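Local coordinates for protein KLLA0E08119p (Kluyveromyces lactis, PDB 3VA7) that probably catalyses the ATP- and biotin-dependent carboxylation of urea to urea-1-carboxylate, this chain being the urea carboxylase part of a longer enzyme that probably also hydrolyses that product, at residues Tyr369-Val374 with Ile443-Tyr448; Pro379-Leu384 with Val405-Asp410; Phe471-Cys476 with Val626-Gln631. All blocks are in the same frame, centred on the assembly; numbering follows the deposited sequence.

In the fold
The three contacts run as a chain of neighbours from the biotin carboxylase C-terminal domain toward the carboxyltransferase domain. Contacts 1 and 2, with centres about 12 Å apart, share one antiparallel sheet, in which strands 362-372 and 378-383 are adjacent; the hydroxyl OG of Ser380 lies 2.9 Å from Ile443 N, probably as a hydrogen bond. Contact 3 has its centre about 11 Å from that of contact 1, and there Tyr473 OH approaches Asp447 OD2 to 2.6 Å. Contacts 2 and 3 do not touch, their centres being about 22 Å apart. None of these residues belongs to the biotin or urea pocket, which lie in other parts of the chain.

Contact 1: residues Tyr369-Val374 with Ile443-Tyr448; sequences YAENPV and ITNIDY
Tyr369 and Asn445 form the polar end of this contact, Pro373 and Tyr448 its apolar end. The backbone N of Tyr369 donates to Asn445 OD1 at 2.8 Å with an N-H...O angle of 160°, arriving from above the plane of the amide rather than along a lone pair. The amide reaches that N because CG sits between the backbone N and the carbonyl carbon (chi1 64°). Its other branch, ND2, comes up to the edge of the Tyr369 ring, near the ring plane and 3.7 Å from CD2, and also donates to the carbonyl of Arg367. A weak backbone bond, Asn445 N to Tyr369 O, runs beside this grip. With an alanine in place of Asn445, Tyr369 N would probably lose its acceptor and the Arg367 carbonyl its amide donor. The setting is the biotin carboxylase C-terminal domain, where the end of strand 362-372 meets the start of helix 446-454. Asn445 occupies the N-cap position without capping; Thr444 OG1 instead accepts from Ile446 N, 3.2 Å away, in an ST turn. The closely packed side lies beyond. Pro373 CG rests 3.6 Å from Tyr448 CB and 3.8 Å from Asn445 CA, the proline lying obliquely to the tyrosine ring, while Ile443 CG2 lies against CB of Asn372 at 3.8 Å. On the watery side a water also links the side chains of Glu371 and Asn445: it accepts from Asn445 ND2 and donates to Glu371 OE1 at 3.1 Å, while Glu371 OE2 binds a glycerol, probably from the crystallisation liquor.

Contact 2: residues Pro379-Leu384 with Val405-Asp410; sequences PSPGQL and VSAEYD
Gly382 and Val405 are joined by a reciprocal pair of backbone bonds, Gly382 N to Val405 O at 2.8 Å and Val405 N to Gly382 O at 2.9 Å, which makes them an antiparallel hydrogen-bonded pair. The valine side chain carries most of the apolar contact. Its CB stands 3.6 Å from Gly382 O. There the chain forks: CG1 is anti to the backbone N (chi1 177°) and turns to CB of Ala370 on strand 362-372, the strand beyond 378-383, 3.9 Å away, whereas CG2 lies beside the backbone N and meets Leu384, whose CG is 3.9 Å off and whose methyl CD1 is only slightly farther. The two branches thus bridge strands of the large antiparallel sheet of the biotin carboxylase part, whose C-terminal-domain strands include the paired 378-383 and 404-405. Gly382 suits this place because its backbone, with phi 144°, would jam any CB against the carbonyl O of Pro381. Past the bonded pair the contact thins out. Pro381 faces the exposed Ala407, with CG and CB 4.3 Å apart, and the chain of 405-410 then bends away through an ST turn in which Ser406 OG accepts from Glu408 N. Farther along the loop, Tyr409 hydrogen-bonds through OH to Ser62 OG and the carbonyl of Arg83, both within the biotin carboxylase N-terminal domain.

Contact 3: residues Phe471-Cys476 with Val626-Gln631; sequences FDYKPC and VLFLNQ
Cys476 and Leu629 meet through their backbones, and the side chains on either side of that bond take up quite different attitudes. Leu629 N donates to Cys476 O at 2.9 Å in an almost straight line, 178° at the hydrogen. The same carbonyl oxygen also lies 3.6 Å from CD2 of Phe628, obliquely placed against the ring. Phe628 turns its CG anti to its own carbonyl carbon (chi1 -77°), which brings the ring toward Pro475 and Tyr473. Its CE2 comes within 4.1 Å of Pro475 CB, again at an oblique angle, while Tyr473 approaches the ring's edge, its OH near the ring plane and 4.2 Å from CZ. That hydroxyl is not spent on the phenylalanine: its hydrogen-bond partner is Asp447 in helix 446-454, and the Tyr473 ring packs edge-to-face with Tyr448. Pro475 in turn lays its CD over one face of the Tyr473 ring, toward the rim, so that the proline packs against both aromatic side chains. On the far side of the backbone bond the thiol of Cys476 points elsewhere. With SG anti to the backbone N (chi1 177°), the sulfur reaches CB of Gln631 at 3.5 Å and lies beside CB of Leu629 at 4.3 Å. Directly after Cys476, strand 477-480 pairs antiparallel with 626-628, the outermost strand of a six-stranded sheet; the contact marks where the chain leaving the biotin carboxylase region enters this sheet beside its edge strand 626-628, a sheet most of whose strands lie in carboxyltransferase subdomains A and B.

Contact 1: residues Tyr369-Val374 with Ile443-Tyr448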
ATOM      1  N   TYR A 369      13.759  16.748  -0.381  1.00 37.50           N
ATOM      2  CA  TYR A 369      14.291  15.734   0.548  1.00 38.46           C
ATOM      3  C   TYR A 369      13.194  14.837   1.145  1.00 39.13           C
ATOM      4  O   TYR A 369      12.089  15.314   1.467  1.00 39.17           O
ATOM      5  CB  TYR A 369      15.019  16.417   1.717  1.00 38.75           C
ATOM      6  CG  TYR A 369      16.373  17.016   1.376  1.00 40.71           C
ATOM      7  CD1 TYR A 369      17.502  16.198   1.314  1.00 43.53           C
ATOM      8  CD2 TYR A 369      16.539  18.388   1.168  1.00 39.42           C
ATOM      9  CE1 TYR A 369      18.757  16.703   1.006  1.00 43.21           C
ATOM     10  CE2 TYR A 369      17.788  18.911   0.866  1.00 41.03           C
ATOM     11  CZ  TYR A 369      18.905  18.050   0.792  1.00 43.39           C
ATOM     12  OH  TYR A 369      20.182  18.478   0.476  1.00 44.41           O
ATOM     13  N   ALA A 370      13.499  13.546   1.326  1.00 39.70           N
ATOM     14  CA  ALA A 370      12.674  12.648   2.134  1.00 39.36           C
ATOM     15  C   ALA A 370      12.954  12.953   3.597  1.00 40.77           C
ATOM     16  O   ALA A 370      13.782  12.304   4.254  1.00 40.85           O
ATOM     17  CB  ALA A 370      13.005  11.234   1.833  1.00 38.71           C
ATOM     18  N   GLU A 371      12.271  13.965   4.107  1.00 42.36           N
ATOM     19  CA  GLU A 371      12.480  14.455   5.473  1.00 44.45           C
ATOM     20  C   GLU A 371      11.172  14.984   6.034  1.00 45.73           C
ATOM     21  O   GLU A 371      10.279  15.423   5.262  1.00 45.82           O
ATOM     22  CB  GLU A 371      13.372  15.683   5.455  1.00 44.36           C
ATOM     23  CG  GLU A 371      14.793  15.494   5.735  1.00 44.70           C
ATOM     24  CD  GLU A 371      15.546  16.758   5.359  1.00 45.98           C
ATOM     25  OE1 GLU A 371      14.836  17.747   5.012  1.00 42.28           O
ATOM     26  OE2 GLU A 371      16.817  16.741   5.391  1.00 45.25           O
ATOM     27  N   ASN A 372      11.107  15.046   7.367  1.00 46.51           N
ATOM     28  CA  ASN A 372       9.959  15.649   8.034  1.00 47.02           C
ATOM     29  C   ASN A 372      10.205  17.051   8.641  1.00 47.79           C
ATOM     30  O   ASN A 372      10.787  17.183   9.719  1.00 48.29           O
ATOM     31  CB  ASN A 372       9.412  14.663   9.070  1.00 46.59           C
ATOM     32  CG  ASN A 372       8.090  15.097   9.602  1.00 46.35           C
ATOM     33  OD1 ASN A 372       7.601  16.150   9.239  1.00 44.29           O
ATOM     34  ND2 ASN A 372       7.497  14.297  10.456  1.00 48.65           N
ATOM     35  N   PRO A 373       9.771  18.117   7.960  1.00 48.83           N
ATOM     36  CA  PRO A 373       9.971  19.450   8.571  1.00 49.77           C
ATOM     37  C   PRO A 373       9.312  19.683   9.944  1.00 51.32           C
ATOM     38  O   PRO A 373       9.807  20.501  10.741  1.00 51.28           O
ATOM     39  CB  PRO A 373       9.387  20.379   7.527  1.00 49.12           C
ATOM     40  CG  PRO A 373       9.719  19.688   6.260  1.00 48.75           C
ATOM     41  CD  PRO A 373       9.435  18.237   6.534  1.00 48.74           C
ATOM     42  N   VAL A 374       8.235  18.946  10.229  1.00 52.83           N
ATOM     43  CA  VAL A 374       7.473  19.079  11.486  1.00 54.04           C
ATOM     44  C   VAL A 374       8.163  18.379  12.666  1.00 55.27           C
ATOM     45  O   VAL A 374       8.041  18.824  13.821  1.00 55.58           O
ATOM     46  CB  VAL A 374       6.025  18.553  11.323  1.00 53.92           C
ATOM     47  CG1 VAL A 374       5.298  18.504  12.654  1.00 54.00           C
ATOM     48  CG2 VAL A 374       5.248  19.395  10.303  1.00 53.56           C
ATOM     49  N   ILE A 443       7.459  10.954   3.809  1.00 42.92           N
ATOM     50  CA  ILE A 443       7.314  12.332   4.131  1.00 42.91           C
ATOM     51  C   ILE A 443       8.405  13.137   3.364  1.00 42.61           C
ATOM     52  O   ILE A 443       9.575  12.723   3.285  1.00 42.49           O
ATOM     53  CB  ILE A 443       7.425  12.539   5.664  1.00 43.67           C
ATOM     54  CG1 ILE A 443       6.412  11.631   6.418  1.00 45.91           C
ATOM     55  CG2 ILE A 443       7.250  14.059   6.026  1.00 42.55           C
ATOM     56  CD1 ILE A 443       6.676  11.485   7.950  1.00 47.92           C
ATOM     57  N   THR A 444       7.998  14.271   2.791  1.00 41.73           N
ATOM     58  CA  THR A 444       8.886  15.133   2.027  1.00 41.04           C
ATOM     59  C   THR A 444       8.898  16.504   2.643  1.00 40.35           C
ATOM     60  O   THR A 444       8.212  16.746   3.635  1.00 40.12           O
ATOM     61  CB  THR A 444       8.490  15.245   0.515  1.00 41.57           C
ATOM     62  OG1 THR A 444       7.285  16.021   0.326  1.00 41.30           O
ATOM     63  CG2 THR A 444       8.335  13.835  -0.107  1.00 40.95           C
ATOM     64  N   ASN A 445       9.682  17.394   2.057  1.00 38.98           N
ATOM     65  CA  ASN A 445       9.772  18.738   2.555  1.00 38.18           C
ATOM     66  C   ASN A 445       9.049  19.645   1.587  1.00 37.48           C
ATOM     67  O   ASN A 445       9.293  20.829   1.529  1.00 38.65           O
ATOM     68  CB  ASN A 445      11.245  19.134   2.775  1.00 38.75           C
ATOM     69  CG  ASN A 445      12.095  19.166   1.446  1.00 39.69           C
ATOM     70  OD1 ASN A 445      11.783  18.519   0.449  1.00 38.12           O
ATOM     71  ND2 ASN A 445      13.173  19.933   1.468  1.00 41.38           N
ATOM     72  N   ILE A 446       8.134  19.089   0.815  1.00 36.38           N
ATOM     73  CA  ILE A 446       7.556  19.837  -0.288  1.00 35.27           C
ATOM     74  C   ILE A 446       6.791  21.047   0.228  1.00 36.62           C
ATOM     75  O   ILE A 446       6.895  22.143  -0.303  1.00 36.43           O
ATOM     76  CB  ILE A 446       6.702  18.917  -1.223  1.00 34.41           C
ATOM     77  CG1 ILE A 446       6.312  19.601  -2.513  1.00 32.29           C
ATOM     78  CG2 ILE A 446       5.442  18.298  -0.522  1.00 34.75           C
ATOM     79  CD1 ILE A 446       7.469  20.178  -3.340  1.00 30.75           C
ATOM     80  N   ASP A 447       6.011  20.821   1.272  1.00 38.25           N
ATOM     81  CA  ASP A 447       5.172  21.838   1.844  1.00 39.10           C
ATOM     82  C   ASP A 447       6.041  22.920   2.441  1.00 39.13           C
ATOM     83  O   ASP A 447       5.759  24.076   2.261  1.00 39.77           O
ATOM     84  CB  ASP A 447       4.239  21.266   2.932  1.00 39.51           C
ATOM     85  CG  ASP A 447       3.242  22.306   3.420  1.00 40.28           C
ATOM     86  OD1 ASP A 447       2.451  22.748   2.575  1.00 41.40           O
ATOM     87  OD2 ASP A 447       3.297  22.733   4.605  1.00 41.61           O
ATOM     88  N   TYR A 448       7.064  22.539   3.186  1.00 39.28           N
ATOM     89  CA  TYR A 448       8.091  23.479   3.665  1.00 40.09           C
ATOM     90  C   TYR A 448       8.720  24.312   2.519  1.00 39.49           C
ATOM     91  O   TYR A 448       8.810  25.533   2.590  1.00 38.98           O
ATOM     92  CB  TYR A 448       9.136  22.650   4.366  1.00 40.12           C
ATOM     93  CG  TYR A 448      10.356  23.363   4.806  1.00 42.87           C
ATOM     94  CD1 TYR A 448      11.542  23.224   4.088  1.00 44.13           C
ATOM     95  CD2 TYR A 448      10.368  24.117   5.989  1.00 44.41           C
ATOM     96  CE1 TYR A 448      12.701  23.834   4.505  1.00 46.53           C
ATOM     97  CE2 TYR A 448      11.525  24.748   6.419  1.00 45.13           C
ATOM     98  CZ  TYR A 448      12.693  24.600   5.674  1.00 46.99           C
ATOM     99  OH  TYR A 448      13.869  25.204   6.059  1.00 48.23           O
TER
HETATM  100  O   HOH W   1      14.273  20.620   4.143  1.00 41.25           O

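Contact 2: residues Pro379-Leu384 with Val405-Asp410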
ATOM      1  N   PRO A 379      14.893  12.058   8.794  1.00 54.27           N
ATOM      2  CA  PRO A 379      14.788  11.350   7.528  1.00 53.70           C
ATOM      3  C   PRO A 379      13.582  10.432   7.521  1.00 53.18           C
ATOM      4  O   PRO A 379      13.240   9.844   8.534  1.00 53.96           O
ATOM      5  CB  PRO A 379      16.102  10.552   7.450  1.00 53.47           C
ATOM      6  CG  PRO A 379      16.609  10.494   8.859  1.00 54.35           C
ATOM      7  CD  PRO A 379      16.178  11.801   9.462  1.00 54.64           C
ATOM      8  N   SER A 380      12.938  10.322   6.376  1.00 51.96           N
ATOM      9  CA  SER A 380      11.710   9.601   6.287  1.00 50.76           C
ATOM     10  C   SER A 380      11.829   8.526   5.196  1.00 49.15           C
ATOM     11  O   SER A 380      11.561   8.791   4.027  1.00 49.10           O
ATOM     12  CB  SER A 380      10.596  10.582   5.947  1.00 51.10           C
ATOM     13  OG  SER A 380       9.385   9.870   5.682  1.00 54.62           O
ATOM     14  N   PRO A 381      12.243   7.311   5.576  1.00 47.44           N
ATOM     15  CA  PRO A 381      12.383   6.203   4.616  1.00 46.13           C
ATOM     16  C   PRO A 381      11.036   5.616   4.200  1.00 44.14           C
ATOM     17  O   PRO A 381      10.059   5.872   4.863  1.00 44.81           O
ATOM     18  CB  PRO A 381      13.193   5.158   5.400  1.00 46.52           C
ATOM     19  CG  PRO A 381      12.868   5.445   6.846  1.00 46.76           C
ATOM     20  CD  PRO A 381      12.664   6.933   6.937  1.00 47.26           C
ATOM     21  N   GLY A 382      11.014   4.848   3.109  1.00 42.30           N
ATOM     22  CA  GLY A 382       9.836   4.135   2.605  1.00 39.07           C
ATOM     23  C   GLY A 382       9.649   4.016   1.089  1.00 37.12           C
ATOM     24  O   GLY A 382      10.391   4.591   0.330  1.00 37.22           O
ATOM     25  N   GLN A 383       8.629   3.277   0.651  1.00 35.50           N
ATOM     26  CA  GLN A 383       8.333   3.131  -0.776  1.00 33.80           C
ATOM     27  C   GLN A 383       7.493   4.259  -1.350  1.00 33.57           C
ATOM     28  O   GLN A 383       6.412   4.567  -0.823  1.00 34.18           O
ATOM     29  CB  GLN A 383       7.645   1.813  -1.090  1.00 32.83           C
ATOM     30  CG  GLN A 383       7.709   1.559  -2.533  1.00 30.91           C
ATOM     31  CD  GLN A 383       7.155   0.230  -2.946  1.00 28.94           C
ATOM     32  OE1 GLN A 383       7.647  -0.370  -3.909  1.00 26.30           O
ATOM     33  NE2 GLN A 383       6.112  -0.227  -2.270  1.00 24.43           N
ATOM     34  N   LEU A 384       7.989   4.864  -2.427  1.00 32.31           N
ATOM     35  CA  LEU A 384       7.236   5.876  -3.116  1.00 32.10           C
ATOM     36  C   LEU A 384       6.105   5.198  -3.883  1.00 32.87           C
ATOM     37  O   LEU A 384       6.283   4.172  -4.529  1.00 33.12           O
ATOM     38  CB  LEU A 384       8.110   6.739  -4.030  1.00 30.66           C
ATOM     39  CG  LEU A 384       9.220   7.488  -3.307  1.00 29.34           C
ATOM     40  CD1 LEU A 384       9.970   8.328  -4.274  1.00 25.30           C
ATOM     41  CD2 LEU A 384       8.729   8.323  -2.114  1.00 26.88           C
ATOM     42  N   VAL A 405      13.027   4.353  -0.768  1.00 39.78           N
ATOM     43  CA  VAL A 405      13.930   5.376  -0.315  1.00 42.54           C
ATOM     44  C   VAL A 405      14.416   5.009   1.069  1.00 44.99           C
ATOM     45  O   VAL A 405      13.597   4.910   1.991  1.00 45.50           O
ATOM     46  CB  VAL A 405      13.222   6.743  -0.241  1.00 42.38           C
ATOM     47  CG1 VAL A 405      14.194   7.832   0.313  1.00 42.15           C
ATOM     48  CG2 VAL A 405      12.687   7.110  -1.625  1.00 40.84           C
ATOM     49  N   SER A 406      15.730   4.814   1.223  1.00 46.97           N
ATOM     50  CA  SER A 406      16.275   4.426   2.526  1.00 49.50           C
ATOM     51  C   SER A 406      16.871   5.597   3.333  1.00 51.72           C
ATOM     52  O   SER A 406      17.046   6.724   2.831  1.00 52.24           O
ATOM     53  CB  SER A 406      17.305   3.315   2.388  1.00 49.24           C
ATOM     54  OG  SER A 406      18.594   3.864   2.524  1.00 48.38           O
ATOM     55  N   ALA A 407      17.169   5.322   4.600  1.00 54.07           N
ATOM     56  CA  ALA A 407      17.668   6.365   5.523  1.00 55.94           C
ATOM     57  C   ALA A 407      19.206   6.367   5.541  1.00 56.99           C
ATOM     58  O   ALA A 407      19.846   7.240   6.157  1.00 56.84           O
ATOM     59  CB  ALA A 407      17.088   6.153   6.945  1.00 55.96           C
ATOM     60  N   GLU A 408      19.777   5.395   4.829  1.00 58.20           N
ATOM     61  CA  GLU A 408      21.208   5.168   4.823  1.00 59.80           C
ATOM     62  C   GLU A 408      22.047   6.395   4.401  1.00 59.71           C
ATOM     63  O   GLU A 408      22.853   6.921   5.179  1.00 60.02           O
ATOM     64  CB  GLU A 408      21.544   3.925   3.981  1.00 59.80           C
ATOM     65  CG  GLU A 408      22.819   3.177   4.444  1.00 64.57           C
ATOM     66  CD  GLU A 408      22.799   2.712   5.936  1.00 69.91           C
ATOM     67  OE1 GLU A 408      21.689   2.450   6.496  1.00 70.48           O
ATOM     68  OE2 GLU A 408      23.911   2.600   6.533  1.00 69.96           O
ATOM     69  N   TYR A 409      21.842   6.887   3.193  1.00 59.48           N
ATOM     70  CA  TYR A 409      22.885   7.734   2.630  1.00 59.09           C
ATOM     71  C   TYR A 409      22.704   9.227   2.798  1.00 58.46           C
ATOM     72  O   TYR A 409      23.644   9.933   3.200  1.00 59.37           O
ATOM     73  CB  TYR A 409      23.160   7.335   1.172  1.00 59.17           C
ATOM     74  CG  TYR A 409      23.462   5.850   1.059  1.00 58.49           C
ATOM     75  CD1 TYR A 409      24.717   5.338   1.431  1.00 56.82           C
ATOM     76  CD2 TYR A 409      22.461   4.948   0.631  1.00 58.29           C
ATOM     77  CE1 TYR A 409      24.978   3.955   1.355  1.00 59.11           C
ATOM     78  CE2 TYR A 409      22.697   3.574   0.545  1.00 57.20           C
ATOM     79  CZ  TYR A 409      23.951   3.080   0.903  1.00 58.80           C
ATOM     80  OH  TYR A 409      24.171   1.729   0.808  1.00 56.80           O
ATOM     81  N   ASP A 410      21.502   9.698   2.513  1.00 56.81           N
ATOM     82  CA  ASP A 410      21.267  11.110   2.232  1.00 55.72           C
ATOM     83  C   ASP A 410      19.895  11.105   1.647  1.00 53.28           C
ATOM     84  O   ASP A 410      19.629  10.358   0.729  1.00 53.72           O
ATOM     85  CB  ASP A 410      22.241  11.651   1.178  1.00 56.49           C
ATOM     86  CG  ASP A 410      21.783  12.978   0.578  1.00 59.84           C
ATOM     87  OD1 ASP A 410      22.026  14.063   1.174  1.00 62.81           O
ATOM     88  OD2 ASP A 410      21.177  12.934  -0.512  1.00 64.36           O
TER

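Contact 3: residues Phe471-Cys476 with Val626-Gln631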
ATOM      1  N   PHE A 471      12.675  30.741  10.494  1.00 68.59           N
ATOM      2  CA  PHE A 471      11.609  30.848   9.519  1.00 67.91           C
ATOM      3  C   PHE A 471      10.345  30.262  10.120  1.00 68.50           C
ATOM      4  O   PHE A 471      10.343  29.123  10.656  1.00 68.34           O
ATOM      5  CB  PHE A 471      11.979  30.145   8.220  1.00 67.53           C
ATOM      6  CG  PHE A 471      10.912  30.223   7.168  1.00 64.98           C
ATOM      7  CD1 PHE A 471      10.792  31.350   6.364  1.00 61.66           C
ATOM      8  CD2 PHE A 471      10.036  29.158   6.975  1.00 62.48           C
ATOM      9  CE1 PHE A 471       9.810  31.431   5.392  1.00 60.66           C
ATOM     10  CE2 PHE A 471       9.052  29.229   6.010  1.00 62.25           C
ATOM     11  CZ  PHE A 471       8.935  30.379   5.213  1.00 60.69           C
ATOM     12  N   ASP A 472       9.273  31.054  10.045  1.00 68.47           N
ATOM     13  CA  ASP A 472       8.000  30.625  10.620  1.00 68.21           C
ATOM     14  C   ASP A 472       7.314  29.619   9.690  1.00 66.67           C
ATOM     15  O   ASP A 472       6.648  30.023   8.700  1.00 66.94           O
ATOM     16  CB  ASP A 472       7.074  31.810  10.970  1.00 68.78           C
ATOM     17  CG  ASP A 472       6.155  31.499  12.170  1.00 71.57           C
ATOM     18  OD1 ASP A 472       5.203  32.291  12.428  1.00 74.54           O
ATOM     19  OD2 ASP A 472       6.388  30.460  12.853  1.00 72.93           O
ATOM     20  N   TYR A 473       7.501  28.325   9.998  1.00 63.88           N
ATOM     21  CA  TYR A 473       6.849  27.274   9.215  1.00 61.27           C
ATOM     22  C   TYR A 473       5.668  26.640   9.940  1.00 60.49           C
ATOM     23  O   TYR A 473       5.857  25.938  10.963  1.00 59.79           O
ATOM     24  CB  TYR A 473       7.838  26.188   8.708  1.00 60.78           C
ATOM     25  CG  TYR A 473       7.128  25.016   8.034  1.00 56.41           C
ATOM     26  CD1 TYR A 473       6.353  25.205   6.900  1.00 51.87           C
ATOM     27  CD2 TYR A 473       7.211  23.732   8.561  1.00 53.77           C
ATOM     28  CE1 TYR A 473       5.673  24.143   6.308  1.00 51.48           C
ATOM     29  CE2 TYR A 473       6.550  22.660   7.967  1.00 51.46           C
ATOM     30  CZ  TYR A 473       5.771  22.870   6.844  1.00 50.13           C
ATOM     31  OH  TYR A 473       5.100  21.805   6.262  1.00 46.23           O
ATOM     32  N   LYS A 474       4.464  26.877   9.386  1.00 59.30           N
ATOM     33  CA  LYS A 474       3.214  26.233   9.878  1.00 58.38           C
ATOM     34  C   LYS A 474       2.463  25.400   8.831  1.00 56.33           C
ATOM     35  O   LYS A 474       1.871  25.951   7.893  1.00 56.13           O
ATOM     36  CB  LYS A 474       2.259  27.214  10.617  1.00 59.27           C
ATOM     37  CG  LYS A 474       1.845  28.510   9.848  1.00 61.84           C
ATOM     38  CD  LYS A 474       2.823  29.689  10.124  1.00 66.34           C
ATOM     39  CE  LYS A 474       2.267  31.071   9.688  1.00 67.73           C
ATOM     40  NZ  LYS A 474       3.377  32.102   9.634  1.00 67.97           N
ATOM     41  N   PRO A 475       2.492  24.064   8.999  1.00 54.52           N
ATOM     42  CA  PRO A 475       1.733  23.091   8.214  1.00 53.64           C
ATOM     43  C   PRO A 475       0.236  23.256   8.385  1.00 53.23           C
ATOM     44  O   PRO A 475      -0.268  23.247   9.531  1.00 52.99           O
ATOM     45  CB  PRO A 475       2.157  21.742   8.806  1.00 52.98           C
ATOM     46  CG  PRO A 475       2.699  22.061  10.125  1.00 53.96           C
ATOM     47  CD  PRO A 475       3.316  23.408  10.020  1.00 54.20           C
ATOM     48  N   CYS A 476      -0.472  23.405   7.268  1.00 52.71           N
ATOM     49  CA  CYS A 476      -1.921  23.402   7.336  1.00 52.97           C
ATOM     50  C   CYS A 476      -2.390  21.941   7.506  1.00 51.83           C
ATOM     51  O   CYS A 476      -2.775  21.276   6.527  1.00 52.02           O
ATOM     52  CB  CYS A 476      -2.521  24.071   6.104  1.00 53.38           C
ATOM     53  SG  CYS A 476      -4.346  24.014   6.105  1.00 58.85           S
ATOM     54  N   VAL A 626       1.701  13.115  10.398  1.00 45.33           N
ATOM     55  CA  VAL A 626       1.282  14.480  10.124  1.00 44.92           C
ATOM     56  C   VAL A 626       0.315  14.536   8.933  1.00 46.69           C
ATOM     57  O   VAL A 626       0.723  14.389   7.776  1.00 47.57           O
ATOM     58  CB  VAL A 626       2.515  15.342   9.790  1.00 44.96           C
ATOM     59  CG1 VAL A 626       2.132  16.665   9.147  1.00 42.48           C
ATOM     60  CG2 VAL A 626       3.434  15.529  11.042  1.00 43.25           C
ATOM     61  N   LEU A 627      -0.961  14.821   9.187  1.00 47.33           N
ATOM     62  CA  LEU A 627      -1.934  14.822   8.111  1.00 47.45           C
ATOM     63  C   LEU A 627      -2.401  16.192   7.719  1.00 48.13           C
ATOM     64  O   LEU A 627      -2.799  16.970   8.565  1.00 48.59           O
ATOM     65  CB  LEU A 627      -3.129  13.968   8.506  1.00 47.30           C
ATOM     66  CG  LEU A 627      -2.950  12.459   8.371  1.00 45.82           C
ATOM     67  CD1 LEU A 627      -2.130  11.875   9.518  1.00 44.11           C
ATOM     68  CD2 LEU A 627      -4.316  11.855   8.339  1.00 44.32           C
ATOM     69  N   PHE A 628      -2.404  16.433   6.417  1.00 49.01           N
ATOM     70  CA  PHE A 628      -2.670  17.725   5.821  1.00 50.32           C
ATOM     71  C   PHE A 628      -4.130  17.952   5.553  1.00 52.06           C
ATOM     72  O   PHE A 628      -4.834  16.997   5.195  1.00 52.12           O
ATOM     73  CB  PHE A 628      -1.839  17.896   4.525  1.00 50.08           C
ATOM     74  CG  PHE A 628      -0.411  18.211   4.810  1.00 49.89           C
ATOM     75  CD1 PHE A 628       0.504  17.184   5.063  1.00 50.96           C
ATOM     76  CD2 PHE A 628       0.001  19.526   4.955  1.00 48.28           C
ATOM     77  CE1 PHE A 628       1.829  17.469   5.412  1.00 50.35           C
ATOM     78  CE2 PHE A 628       1.304  19.825   5.294  1.00 48.69           C
ATOM     79  CZ  PHE A 628       2.222  18.794   5.535  1.00 49.77           C
ATOM     80  N   LEU A 629      -4.582  19.208   5.720  1.00 53.55           N
ATOM     81  CA  LEU A 629      -5.985  19.578   5.492  1.00 55.12           C
ATOM     82  C   LEU A 629      -6.125  20.394   4.237  1.00 57.29           C
ATOM     83  O   LEU A 629      -5.143  20.612   3.540  1.00 57.61           O
ATOM     84  CB  LEU A 629      -6.557  20.376   6.647  1.00 54.31           C
ATOM     85  CG  LEU A 629      -6.478  19.851   8.074  1.00 53.46           C
ATOM     86  CD1 LEU A 629      -7.444  20.692   8.898  1.00 52.00           C
ATOM     87  CD2 LEU A 629      -6.795  18.347   8.190  1.00 51.48           C
ATOM     88  N   ASN A 630      -7.338  20.875   3.981  1.00 59.86           N
ATOM     89  CA  ASN A 630      -7.671  21.566   2.751  1.00 62.73           C
ATOM     90  C   ASN A 630      -8.230  22.978   3.032  1.00 65.23           C
ATOM     91  O   ASN A 630      -9.403  23.257   2.734  1.00 65.61           O
ATOM     92  CB  ASN A 630      -8.673  20.696   1.975  1.00 62.35           C
ATOM     93  CG  ASN A 630      -9.357  21.433   0.818  1.00 64.07           C
ATOM     94  OD1 ASN A 630      -8.796  22.380   0.242  1.00 67.80           O
ATOM     95  ND2 ASN A 630     -10.576  20.990   0.463  1.00 62.28           N
ATOM     96  N   GLN A 631      -7.413  23.858   3.626  1.00 68.22           N
ATOM     97  CA  GLN A 631      -7.777  25.293   3.785  1.00 70.93           C
ATOM     98  C   GLN A 631      -7.737  25.959   2.390  1.00 72.36           C
ATOM     99  O   GLN A 631      -6.648  26.100   1.789  1.00 71.47           O
ATOM    100  CB  GLN A 631      -6.794  26.026   4.723  1.00 71.45           C
ATOM    101  CG  GLN A 631      -7.406  26.948   5.818  1.00 73.73           C
ATOM    102  CD  GLN A 631      -7.478  26.249   7.214  1.00 76.40           C
ATOM    103  OE1 GLN A 631      -6.837  26.678   8.198  1.00 75.18           O
ATOM    104  NE2 GLN A 631      -8.242  25.152   7.279  1.00 76.83           N
TER